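Long-range contacts in NADH oxidase (Thermus thermophilus, PDB 6RVB), which acts as an NADH-dependent coenzyme A disulfide reductase, a flavoprotein that carries FAD as its cofactor: residues 183-192 with 336-344; 254-265 with 273-284. All coordinates share one frame; numbering follows the deposited sequence.

Contact 1: 183-192 with 336-344; sequences RPLPHWDPEV and VATTGLSLE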
loop_
_atom_site.group_PDB
_atom_site.type_symbol
_atom_site.label_atom_id
_atom_site.label_comp_id
_atom_site.label_asym_id
_atom_site.label_seq_id
_atom_site.Cartn_x
_atom_site.Cartn_y
_atom_site.Cartn_z
ATOM N N ARG A 183 -7.221 -23.019 -14.828
ATOM C CA ARG A 183 -7.395 -22.395 -13.547
ATOM C C ARG A 183 -8.141 -21.084 -13.748
ATOM O O ARG A 183 -8.166 -20.540 -14.836
ATOM C CB ARG A 183 -6.021 -22.213 -12.923
ATOM C CG ARG A 183 -5.242 -21.098 -13.465
ATOM C CD ARG A 183 -3.796 -21.030 -13.006
ATOM N NE ARG A 183 -2.998 -21.739 -14.001
ATOM C CZ ARG A 183 -1.954 -21.235 -14.608
ATOM N NH1 ARG A 183 -1.549 -20.044 -14.326
ATOM N NH2 ARG A 183 -1.298 -21.939 -15.473
ATOM N N PRO A 184 -8.781 -20.572 -12.711
ATOM C CA PRO A 184 -9.179 -19.190 -12.917
ATOM C C PRO A 184 -7.947 -18.232 -12.995
ATOM O O PRO A 184 -6.883 -18.521 -12.438
ATOM C CB PRO A 184 -10.007 -18.899 -11.698
ATOM C CG PRO A 184 -10.105 -20.177 -10.944
ATOM C CD PRO A 184 -9.009 -20.998 -11.341
ATOM N N LEU A 185 -8.127 -17.081 -13.661
ATOM C CA LEU A 185 -7.075 -16.094 -13.854
ATOM C C LEU A 185 -5.837 -16.771 -14.359
ATOM O O LEU A 185 -4.801 -16.558 -13.778
ATOM C CB LEU A 185 -6.751 -15.395 -12.554
ATOM C CG LEU A 185 -6.427 -13.899 -12.413
ATOM C CD1 LEU A 185 -5.113 -13.885 -11.760
ATOM C CD2 LEU A 185 -6.392 -13.125 -13.700
ATOM N N PRO A 186 -5.960 -17.540 -15.468
ATOM C CA PRO A 186 -5.015 -18.371 -16.213
ATOM C C PRO A 186 -3.847 -17.575 -16.656
ATOM O O PRO A 186 -2.834 -18.113 -16.917
ATOM C CB PRO A 186 -5.751 -18.663 -17.488
ATOM C CG PRO A 186 -7.051 -18.232 -17.270
ATOM C CD PRO A 186 -7.093 -17.202 -16.315
ATOM N N HIS A 187 -3.988 -16.276 -16.750
ATOM C CA HIS A 187 -2.933 -15.480 -17.311
ATOM C C HIS A 187 -1.911 -15.168 -16.260
ATOM O O HIS A 187 -0.972 -14.507 -16.573
ATOM C CB HIS A 187 -3.503 -14.214 -17.932
ATOM C CG HIS A 187 -4.284 -14.471 -19.204
ATOM N ND1 HIS A 187 -5.345 -13.688 -19.640
ATOM C CD2 HIS A 187 -4.135 -15.445 -20.141
ATOM C CE1 HIS A 187 -5.800 -14.167 -20.790
ATOM N NE2 HIS A 187 -5.098 -15.249 -21.098
ATOM N N TRP A 188 -2.089 -15.631 -15.016
ATOM C CA TRP A 188 -1.081 -15.464 -13.982
ATOM C C TRP A 188 -0.680 -16.798 -13.390
ATOM O O TRP A 188 -1.505 -17.733 -13.309
ATOM C CB TRP A 188 -1.547 -14.531 -12.877
ATOM C CG TRP A 188 -0.465 -14.077 -12.038
ATOM C CD1 TRP A 188 -0.136 -14.520 -10.843
ATOM C CD2 TRP A 188 0.443 -13.025 -12.324
ATOM N NE1 TRP A 188 0.948 -13.853 -10.327
ATOM C CE2 TRP A 188 1.328 -12.924 -11.242
ATOM C CE3 TRP A 188 0.616 -12.166 -13.401
ATOM C CZ2 TRP A 188 2.370 -12.017 -11.224
ATOM C CZ3 TRP A 188 1.656 -11.287 -13.377
ATOM C CH2 TRP A 188 2.520 -11.225 -12.310
ATOM N N ASP A 189 0.549 -16.855 -12.894
ATOM C CA ASP A 189 1.036 -17.999 -12.119
ATOM C C ASP A 189 0.001 -18.685 -11.224
ATOM O O ASP A 189 -0.970 -18.046 -10.774
ATOM C CB ASP A 189 2.207 -17.541 -11.325
ATOM C CG ASP A 189 3.423 -17.407 -12.152
ATOM O OD1 ASP A 189 3.542 -18.074 -13.211
ATOM O OD2 ASP A 189 4.271 -16.649 -11.685
ATOM N N PRO A 190 0.122 -20.017 -11.044
ATOM C CA PRO A 190 -1.138 -20.707 -10.668
ATOM C C PRO A 190 -1.486 -20.746 -9.186
ATOM O O PRO A 190 -2.588 -21.217 -8.951
ATOM C CB PRO A 190 -0.960 -22.105 -11.256
ATOM C CG PRO A 190 0.375 -22.299 -11.231
ATOM C CD PRO A 190 1.046 -20.979 -11.622
ATOM N N GLU A 191 -0.603 -20.245 -8.300
ATOM C CA GLU A 191 -0.853 -20.101 -6.857
ATOM C C GLU A 191 -2.041 -19.113 -6.656
ATOM O O GLU A 191 -2.900 -19.287 -5.770
ATOM C CB GLU A 191 0.362 -19.557 -6.096
ATOM C CG GLU A 191 1.563 -20.392 -5.914
ATOM C CD GLU A 191 2.587 -20.526 -7.113
ATOM O OE1 GLU A 191 2.206 -20.356 -8.338
ATOM O OE2 GLU A 191 3.790 -20.849 -6.763
ATOM N N VAL A 192 -2.052 -18.052 -7.461
ATOM C CA VAL A 192 -3.103 -17.073 -7.351
ATOM C C VAL A 192 -4.377 -17.703 -7.845
ATOM O O VAL A 192 -5.358 -17.663 -7.161
ATOM C CB VAL A 192 -2.779 -15.751 -8.077
ATOM C CG1 VAL A 192 -4.051 -14.880 -8.220
ATOM C CG2 VAL A 192 -1.713 -15.080 -7.331
ATOM N N VAL A 336 -6.900 -8.946 -5.371
ATOM C CA VAL A 336 -5.798 -9.631 -6.070
ATOM C C VAL A 336 -4.997 -8.660 -6.933
ATOM O O VAL A 336 -5.567 -8.083 -7.895
ATOM C CB VAL A 336 -6.314 -10.735 -6.984
ATOM C CG1 VAL A 336 -5.215 -11.317 -7.793
ATOM C CG2 VAL A 336 -6.923 -11.829 -6.175
ATOM N N ALA A 337 -3.714 -8.467 -6.632
ATOM C CA ALA A 337 -2.998 -7.534 -7.444
ATOM C C ALA A 337 -1.739 -8.095 -8.102
ATOM O O ALA A 337 -0.961 -8.768 -7.472
ATOM C CB ALA A 337 -2.721 -6.325 -6.712
ATOM N N THR A 338 -1.525 -7.811 -9.370
ATOM C CA THR A 338 -0.352 -8.286 -10.067
ATOM C C THR A 338 0.294 -7.096 -10.734
ATOM O O THR A 338 -0.328 -6.048 -10.857
ATOM C CB THR A 338 -0.705 -9.367 -11.166
ATOM O OG1 THR A 338 -1.729 -8.928 -12.115
ATOM C CG2 THR A 338 -1.163 -10.586 -10.477
ATOM N N THR A 339 1.526 -7.278 -11.197
ATOM C CA THR A 339 2.324 -6.244 -11.795
ATOM C C THR A 339 3.529 -6.932 -12.438
ATOM O O THR A 339 4.053 -7.943 -11.907
ATOM C CB THR A 339 2.793 -5.228 -10.723
ATOM O OG1 THR A 339 3.222 -4.077 -11.395
ATOM C CG2 THR A 339 3.992 -5.736 -9.805
ATOM N N GLY A 340 4.024 -6.391 -13.547
ATOM C CA GLY A 340 5.170 -7.017 -14.153
ATOM C C GLY A 340 4.782 -8.277 -14.890
ATOM O O GLY A 340 3.630 -8.428 -15.230
ATOM N N LEU A 341 5.754 -9.156 -15.133
ATOM C CA LEU A 341 5.543 -10.518 -15.679
ATOM C C LEU A 341 5.345 -11.595 -14.599
ATOM O O LEU A 341 5.936 -11.573 -13.511
ATOM C CB LEU A 341 6.770 -10.926 -16.523
ATOM C CG LEU A 341 7.529 -9.936 -17.425
ATOM C CD1 LEU A 341 8.724 -10.462 -18.144
ATOM C CD2 LEU A 341 6.573 -9.451 -18.503
ATOM N N SER A 342 4.564 -12.589 -14.925
ATOM C CA SER A 342 4.515 -13.777 -14.119
ATOM C C SER A 342 5.688 -14.666 -14.478
ATOM O O SER A 342 6.222 -14.534 -15.545
ATOM C CB SER A 342 3.320 -14.562 -14.524
ATOM O OG SER A 342 3.536 -15.108 -15.821
ATOM N N LEU A 343 6.050 -15.616 -13.616
ATOM C CA LEU A 343 7.067 -16.574 -13.953
ATOM C C LEU A 343 6.793 -17.243 -15.270
ATOM O O LEU A 343 7.729 -17.411 -16.029
ATOM C CB LEU A 343 7.224 -17.638 -12.893
ATOM C CG LEU A 343 8.322 -18.668 -13.125
ATOM C CD1 LEU A 343 9.727 -18.038 -13.292
ATOM C CD2 LEU A 343 8.204 -19.422 -11.888
ATOM N N GLU A 344 5.536 -17.607 -15.572
ATOM C CA GLU A 344 5.286 -18.279 -16.845
ATOM C C GLU A 344 5.786 -17.411 -17.950
ATOM O O GLU A 344 6.676 -17.838 -18.710
ATOM C CB GLU A 344 3.848 -18.720 -17.082
ATOM C CG GLU A 344 3.596 -20.087 -16.392
ATOM C CD GLU A 344 2.143 -20.546 -16.377
ATOM O OE1 GLU A 344 1.300 -19.839 -17.006
ATOM O OE2 GLU A 344 1.859 -21.612 -15.739
#

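Contact 2: 254-265 with 273-284; sequences GVALGPTGAIAT and LEGVYAAGDVAE. With FAD (flavin-adenine dinucleotide), chain E.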
loop_
_atom_site.group_PDB
_atom_site.type_symbol
_atom_site.label_atom_id
_atom_site.label_comp_id
_atom_site.label_asym_id
_atom_site.label_seq_id
_atom_site.Cartn_x
_atom_site.Cartn_y
_atom_site.Cartn_z
ATOM N N GLY A 254 -5.762 5.083 -42.560
ATOM C CA GLY A 254 -4.340 4.811 -42.701
ATOM C C GLY A 254 -3.394 5.113 -41.562
ATOM O O GLY A 254 -2.206 5.413 -41.797
ATOM N N VAL A 255 -3.927 5.059 -40.347
ATOM C CA VAL A 255 -3.145 5.020 -39.108
ATOM C C VAL A 255 -2.448 3.624 -38.937
ATOM O O VAL A 255 -3.042 2.610 -39.204
ATOM C CB VAL A 255 -4.080 5.263 -37.920
ATOM C CG1 VAL A 255 -3.393 4.970 -36.620
ATOM C CG2 VAL A 255 -4.611 6.643 -37.943
ATOM N N ALA A 256 -1.193 3.570 -38.554
ATOM C CA ALA A 256 -0.528 2.309 -38.333
ATOM C C ALA A 256 -0.890 1.606 -37.075
ATOM O O ALA A 256 -1.031 2.216 -36.033
ATOM C CB ALA A 256 0.865 2.483 -38.347
ATOM N N LEU A 257 -1.018 0.291 -37.194
ATOM C CA LEU A 257 -1.206 -0.554 -36.038
ATOM C C LEU A 257 0.138 -1.101 -35.577
ATOM O O LEU A 257 1.048 -1.298 -36.378
ATOM C CB LEU A 257 -2.184 -1.662 -36.324
ATOM C CG LEU A 257 -3.544 -1.193 -36.755
ATOM C CD1 LEU A 257 -4.494 -2.387 -36.817
ATOM C CD2 LEU A 257 -4.017 -0.150 -35.768
ATOM N N GLY A 258 0.266 -1.320 -34.273
ATOM C CA GLY A 258 1.492 -1.859 -33.740
ATOM C C GLY A 258 1.406 -3.359 -33.768
ATOM O O GLY A 258 0.415 -3.906 -34.180
ATOM N N PRO A 259 2.449 -4.037 -33.326
ATOM C CA PRO A 259 2.445 -5.492 -33.417
ATOM C C PRO A 259 1.341 -6.177 -32.567
ATOM O O PRO A 259 0.971 -7.279 -32.839
ATOM C CB PRO A 259 3.819 -5.853 -32.945
ATOM C CG PRO A 259 4.347 -4.682 -32.200
ATOM C CD PRO A 259 3.674 -3.478 -32.718
ATOM N N THR A 260 0.806 -5.512 -31.560
ATOM C CA THR A 260 -0.213 -6.069 -30.724
ATOM C C THR A 260 -1.558 -5.955 -31.322
ATOM O O THR A 260 -2.523 -6.517 -30.816
ATOM C CB THR A 260 -0.402 -5.226 -29.471
ATOM O OG1 THR A 260 -1.087 -3.988 -29.775
ATOM C CG2 THR A 260 0.928 -4.904 -28.860
ATOM N N GLY A 261 -1.710 -5.111 -32.313
ATOM C CA GLY A 261 -3.014 -4.928 -32.888
ATOM C C GLY A 261 -3.700 -3.640 -32.550
ATOM O O GLY A 261 -4.685 -3.225 -33.237
ATOM N N ALA A 262 -3.196 -3.024 -31.495
ATOM C CA ALA A 262 -3.670 -1.749 -31.069
ATOM C C ALA A 262 -2.961 -0.662 -31.900
ATOM O O ALA A 262 -1.971 -0.949 -32.589
ATOM C CB ALA A 262 -3.394 -1.608 -29.681
ATOM N N ILE A 263 -3.468 0.576 -31.880
ATOM C CA ILE A 263 -2.832 1.677 -32.619
ATOM C C ILE A 263 -1.489 1.946 -32.007
ATOM O O ILE A 263 -1.372 1.941 -30.814
ATOM C CB ILE A 263 -3.640 2.948 -32.531
ATOM C CG1 ILE A 263 -4.888 2.891 -33.385
ATOM C CG2 ILE A 263 -2.820 4.105 -32.947
ATOM C CD1 ILE A 263 -5.839 3.888 -33.080
ATOM N N ALA A 264 -0.472 2.165 -32.842
ATOM C CA ALA A 264 0.898 2.480 -32.410
ATOM C C ALA A 264 1.041 3.927 -31.995
ATOM O O ALA A 264 0.396 4.771 -32.554
ATOM C CB ALA A 264 1.768 2.229 -33.487
ATOM N N THR A 265 1.867 4.221 -31.003
ATOM C CA THR A 265 2.024 5.612 -30.524
ATOM C C THR A 265 3.433 5.901 -30.030
ATOM O O THR A 265 4.143 4.982 -29.679
ATOM C CB THR A 265 1.004 6.030 -29.359
ATOM O OG1 THR A 265 1.382 5.480 -28.088
ATOM C CG2 THR A 265 -0.371 5.619 -29.695
ATOM N N LEU A 273 0.388 9.613 -38.446
ATOM C CA LEU A 273 -0.022 10.763 -39.233
ATOM C C LEU A 273 0.084 12.049 -38.484
ATOM O O LEU A 273 -0.301 12.099 -37.280
ATOM C CB LEU A 273 -1.483 10.576 -39.593
ATOM C CG LEU A 273 -1.777 9.260 -40.335
ATOM C CD1 LEU A 273 -3.174 9.199 -40.771
ATOM C CD2 LEU A 273 -0.970 9.104 -41.448
ATOM N N GLU A 274 0.557 13.110 -39.169
ATOM C CA GLU A 274 0.686 14.465 -38.493
ATOM C C GLU A 274 -0.682 14.877 -38.091
ATOM O O GLU A 274 -1.535 14.709 -38.916
ATOM C CB GLU A 274 1.209 15.583 -39.401
ATOM C CG GLU A 274 2.728 15.903 -39.429
ATOM C CD GLU A 274 3.369 16.235 -38.028
ATOM O OE1 GLU A 274 4.632 16.112 -37.939
ATOM O OE2 GLU A 274 2.642 16.608 -37.037
ATOM N N GLY A 275 -0.907 15.335 -36.850
ATOM C CA GLY A 275 -2.246 15.709 -36.387
ATOM C C GLY A 275 -3.109 14.696 -35.656
ATOM O O GLY A 275 -4.106 15.025 -35.013
ATOM N N VAL A 276 -2.712 13.430 -35.759
ATOM C CA VAL A 276 -3.558 12.346 -35.318
ATOM C C VAL A 276 -2.975 11.626 -34.140
ATOM O O VAL A 276 -1.880 11.068 -34.238
ATOM C CB VAL A 276 -3.846 11.391 -36.483
ATOM C CG1 VAL A 276 -4.667 10.251 -36.044
ATOM C CG2 VAL A 276 -4.687 12.104 -37.456
ATOM N N TYR A 277 -3.728 11.659 -33.040
ATOM C CA TYR A 277 -3.352 11.074 -31.781
ATOM C C TYR A 277 -4.199 9.832 -31.444
ATOM O O TYR A 277 -5.328 9.730 -31.877
ATOM C CB TYR A 277 -3.578 12.115 -30.710
ATOM C CG TYR A 277 -2.660 13.289 -30.878
ATOM C CD1 TYR A 277 -1.412 13.290 -30.292
ATOM C CD2 TYR A 277 -3.034 14.392 -31.618
ATOM C CE1 TYR A 277 -0.588 14.301 -30.448
ATOM C CE2 TYR A 277 -2.200 15.413 -31.787
ATOM C CZ TYR A 277 -0.963 15.360 -31.222
ATOM O OH TYR A 277 -0.088 16.394 -31.411
ATOM N N ALA A 278 -3.680 8.893 -30.647
ATOM C CA ALA A 278 -4.564 7.888 -30.102
ATOM C C ALA A 278 -4.433 7.757 -28.611
ATOM O O ALA A 278 -3.309 7.780 -28.151
ATOM C CB ALA A 278 -4.325 6.545 -30.783
ATOM N N ALA A 279 -5.569 7.557 -27.900
ATOM C CA ALA A 279 -5.638 7.390 -26.428
ATOM C C ALA A 279 -6.599 6.295 -25.903
ATOM O O ALA A 279 -7.714 6.129 -26.427
ATOM C CB ALA A 279 -5.981 8.729 -25.805
ATOM N N GLY A 280 -6.200 5.541 -24.880
ATOM C CA GLY A 280 -7.122 4.607 -24.247
ATOM C C GLY A 280 -7.056 3.157 -24.708
ATOM O O GLY A 280 -5.969 2.627 -25.022
ATOM N N ASP A 281 -8.180 2.468 -24.771
ATOM C CA ASP A 281 -8.053 1.041 -24.964
ATOM C C ASP A 281 -7.734 0.655 -26.391
ATOM O O ASP A 281 -7.542 -0.489 -26.662
ATOM C CB ASP A 281 -9.274 0.264 -24.505
ATOM C CG ASP A 281 -9.457 0.254 -23.008
ATOM O OD1 ASP A 281 -8.518 0.704 -22.279
ATOM O OD2 ASP A 281 -10.551 -0.214 -22.581
ATOM N N VAL A 282 -7.693 1.597 -27.311
ATOM C CA VAL A 282 -7.400 1.324 -28.686
ATOM C C VAL A 282 -5.903 1.506 -28.907
ATOM O O VAL A 282 -5.414 1.279 -29.998
ATOM C CB VAL A 282 -8.119 2.374 -29.525
ATOM C CG1 VAL A 282 -7.617 3.711 -29.211
ATOM C CG2 VAL A 282 -7.908 2.185 -30.936
ATOM N N ALA A 283 -5.148 1.905 -27.885
ATOM C CA ALA A 283 -3.734 2.272 -28.096
ATOM C C ALA A 283 -2.686 1.455 -27.353
ATOM O O ALA A 283 -2.880 1.102 -26.209
ATOM C CB ALA A 283 -3.568 3.645 -27.775
ATOM N N GLU A 284 -1.584 1.153 -28.004
ATOM C CA GLU A 284 -0.494 0.408 -27.391
ATOM C C GLU A 284 0.215 1.321 -26.402
ATOM O O GLU A 284 0.147 2.525 -26.494
ATOM C CB GLU A 284 0.570 0.019 -28.398
ATOM C CG GLU A 284 0.168 -0.869 -29.506
ATOM C CD GLU A 284 1.339 -1.232 -30.429
ATOM O OE1 GLU A 284 1.341 -2.409 -30.896
ATOM O OE2 GLU A 284 2.243 -0.342 -30.687
HETATM P PA FAD E . -13.905 2.724 -23.976
HETATM O O1A FAD E . -13.974 1.231 -24.593
HETATM O O2A FAD E . -14.137 3.002 -22.476
HETATM O O5B FAD E . -14.928 3.745 -24.806
HETATM C C5B FAD E . -14.951 3.840 -26.271
HETATM C C4B FAD E . -16.233 4.504 -26.773
HETATM O O4B FAD E . -15.911 5.085 -28.025
HETATM C C3B FAD E . -17.380 3.513 -26.890
HETATM O O3B FAD E . -18.523 3.851 -26.025
HETATM C C2B FAD E . -17.733 3.688 -28.304
HETATM O O2B FAD E . -19.153 3.805 -28.193
HETATM C C1B FAD E . -17.016 4.978 -28.809
HETATM N N9A FAD E . -16.649 4.786 -30.253
HETATM C C8A FAD E . -16.074 3.671 -30.815
HETATM N N7A FAD E . -16.018 3.738 -32.174
HETATM C C5A FAD E . -16.552 4.938 -32.513
HETATM C C6A FAD E . -16.772 5.630 -33.814
HETATM N N6A FAD E . -16.340 4.997 -34.945
HETATM N N1A FAD E . -17.376 6.850 -33.771
HETATM C C2A FAD E . -17.743 7.419 -32.558
HETATM N N3A FAD E . -17.589 6.879 -31.303
HETATM C C4A FAD E . -16.985 5.639 -31.251
HETATM N N1 FAD E . -9.991 -0.728 -15.645
HETATM C C2 FAD E . -9.234 -0.591 -14.509
HETATM O O2 FAD E . -8.156 0.077 -14.534
HETATM N N3 FAD E . -9.659 -1.148 -13.359
HETATM C C4 FAD E . -10.848 -1.836 -13.225
HETATM O O4 FAD E . -11.267 -2.361 -12.122
HETATM C C4X FAD E . -11.734 -1.974 -14.424
HETATM N N5 FAD E . -12.936 -2.646 -14.305
HETATM C C5X FAD E . -13.693 -2.767 -15.443
HETATM C C6 FAD E . -14.928 -3.461 -15.385
HETATM C C7 FAD E . -15.737 -3.588 -16.532
HETATM C C7M FAD E . -17.038 -4.331 -16.405
HETATM C C8 FAD E . -15.305 -2.977 -17.847
HETATM C C8M FAD E . -16.120 -3.082 -19.108
HETATM C C9 FAD E . -14.065 -2.308 -17.922
HETATM C C9A FAD E . -13.218 -2.158 -16.786
HETATM N N10 FAD E . -11.969 -1.433 -16.890
HETATM C C10 FAD E . -11.207 -1.352 -15.695
HETATM C "C1'" FAD E . -11.452 -0.879 -18.160
HETATM C "C2'" FAD E . -12.073 0.403 -18.619
HETATM O "O2'" FAD E . -13.419 0.194 -19.021
HETATM C "C3'" FAD E . -11.373 0.905 -19.851
HETATM O "O3'" FAD E . -9.971 0.691 -19.736
HETATM C "C4'" FAD E . -11.723 2.404 -19.910
HETATM O "O4'" FAD E . -13.156 2.739 -19.917
HETATM C "C5'" FAD E . -10.912 3.142 -20.992
HETATM O "O5'" FAD E . -11.519 3.109 -22.278
HETATM P P FAD E . -11.292 4.174 -23.473
HETATM O O1P FAD E . -11.723 5.565 -23.042
HETATM O O2P FAD E . -10.114 3.981 -24.456
HETATM O O3P FAD E . -12.512 3.571 -24.355
#

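Contact 1: 183-192 with 336-344
Asp189 and Ser342 bring the two backbones closest, 5.8 Å between their CA atoms, and each stands immediately before a helix, 190-202 and 343-348 respectively. The carboxylate of Asp189 lies across the start of the second helix: OD2 accepts from Leu343 N (2.8 Å) and OD1 from Glu344 N (3.1 Å), the latter on its syn lone pair. Two helix-end amides grip both oxygens and would probably stabilise the negative charge, which Glu376 close by would otherwise disfavour. Ser342 OG caps the same helix at Gly345 N.

Trp188 fills most of the middle of the contact. A chi1 of -165° swings the indole away from the Trp188 backbone N and in between the end of strand 334-340 and the helix start. Thr338 CG2 sits over one face, 3.6 Å from the six-membered ring centroid, and Ser342 CB over the opposite face, both as CH-pi contacts; Gly340 O lies at the ring edge. Indole NE1 bonds to Glu376 OE1, so the polar corner of the ring is also used. Beyond it, Val192 CG1 and Val336 CG1 meet tip to tip at 3.8 Å.

Arg183 NH2 forms a salt bridge with Glu344 OE2 (3.2 Å), the guanidinium and carboxylate planes turned 72° apart, while Pro190 CB lies over a face of the guanidinium. Thr338 and Val336 face this contact, whereas Ala337 and Thr339 turn to helix 401-409. The whole joins the Rossmann-type NAD-binding unit, whose His187 touches NAD, to the antiparallel sheet of the dimerisation domain, an interdomain seam of the pyridine nucleotide-disulphide oxidoreductase fold.

Contact 2: 254-265 with 273-284
The FAD-binding Gly-Asp turn of this flavoprotein family follows strand 276-278, and Ile263 docks beside it through a single backbone bridge to Ala283. Ile263 N donates to Val282 O (2.8 Å), and Glu284 N to Ile263 O (2.9 Å, 177° at the hydrogen), the pattern of a parallel pair. On the cofactor side of the same turn, Asp281 N points at FAD O2P, though their modelled separation is doubtfully short, and FAD O3' donates to Asp281 OD1 (2.9 Å); Arg134 forms a salt bridge with the other carboxylate oxygen. At Gly280 a CB would run into FAD O2P and jam against the preceding carbonyl, so glycine lets the backbone pass near the phosphate.

Strand 276-278 is the edge of the parallel sheet of the FAD domain, next to 108-111. Small Ala278 leaves room for Ile263, whose CG2 meets Ala278 CB at 3.6 Å and whose CD1 packs on Val282 CG2. Farther along, Val255 CG2 lies against both Leu273 CD1 and Val276 CG1.

Glu284 runs extended beyond CG (chi2 -178°) into the type I turn 258-261, where OE1 accepts twice from Thr260: its N, at 3.2 Å and nearly in line with the C-O bond, and its OG1, at 3.1 Å on the anti lone pair. Thr260 OG1 in turn accepts from Ala262 N (2.9 Å), an ST turn that holds the hydroxyl in place. Gly258, lacking a side chain, lets the carboxylate lie against its CA; Gly261 N closes the turn onto Gly258 O, and Gly261 takes the positive phi with which the chain leaves it.

Overall arrangement
The two contacts lie in different parts of the chain, their centres 28 Å apart and their nearest atoms about 13 Å apart, so they do not touch. In sequence contact 2 is nested within the loop closed by contact 1: 183-192 comes first, then 254-265 and 273-284, and finally 336-344. Contact 1 links the loop after strand 174-178 of the NAD-binding sheet to strand 334-340 of the dimerisation domain, whereas contact 2 is local to the FAD domain at its edge strand 276-278. Together they mark the chain's passage from the NAD-binding unit back to the FAD domain and on to the dimerisation domain, contact 1 touching the NAD site through His187 and contact 2 the FAD site through Asp281.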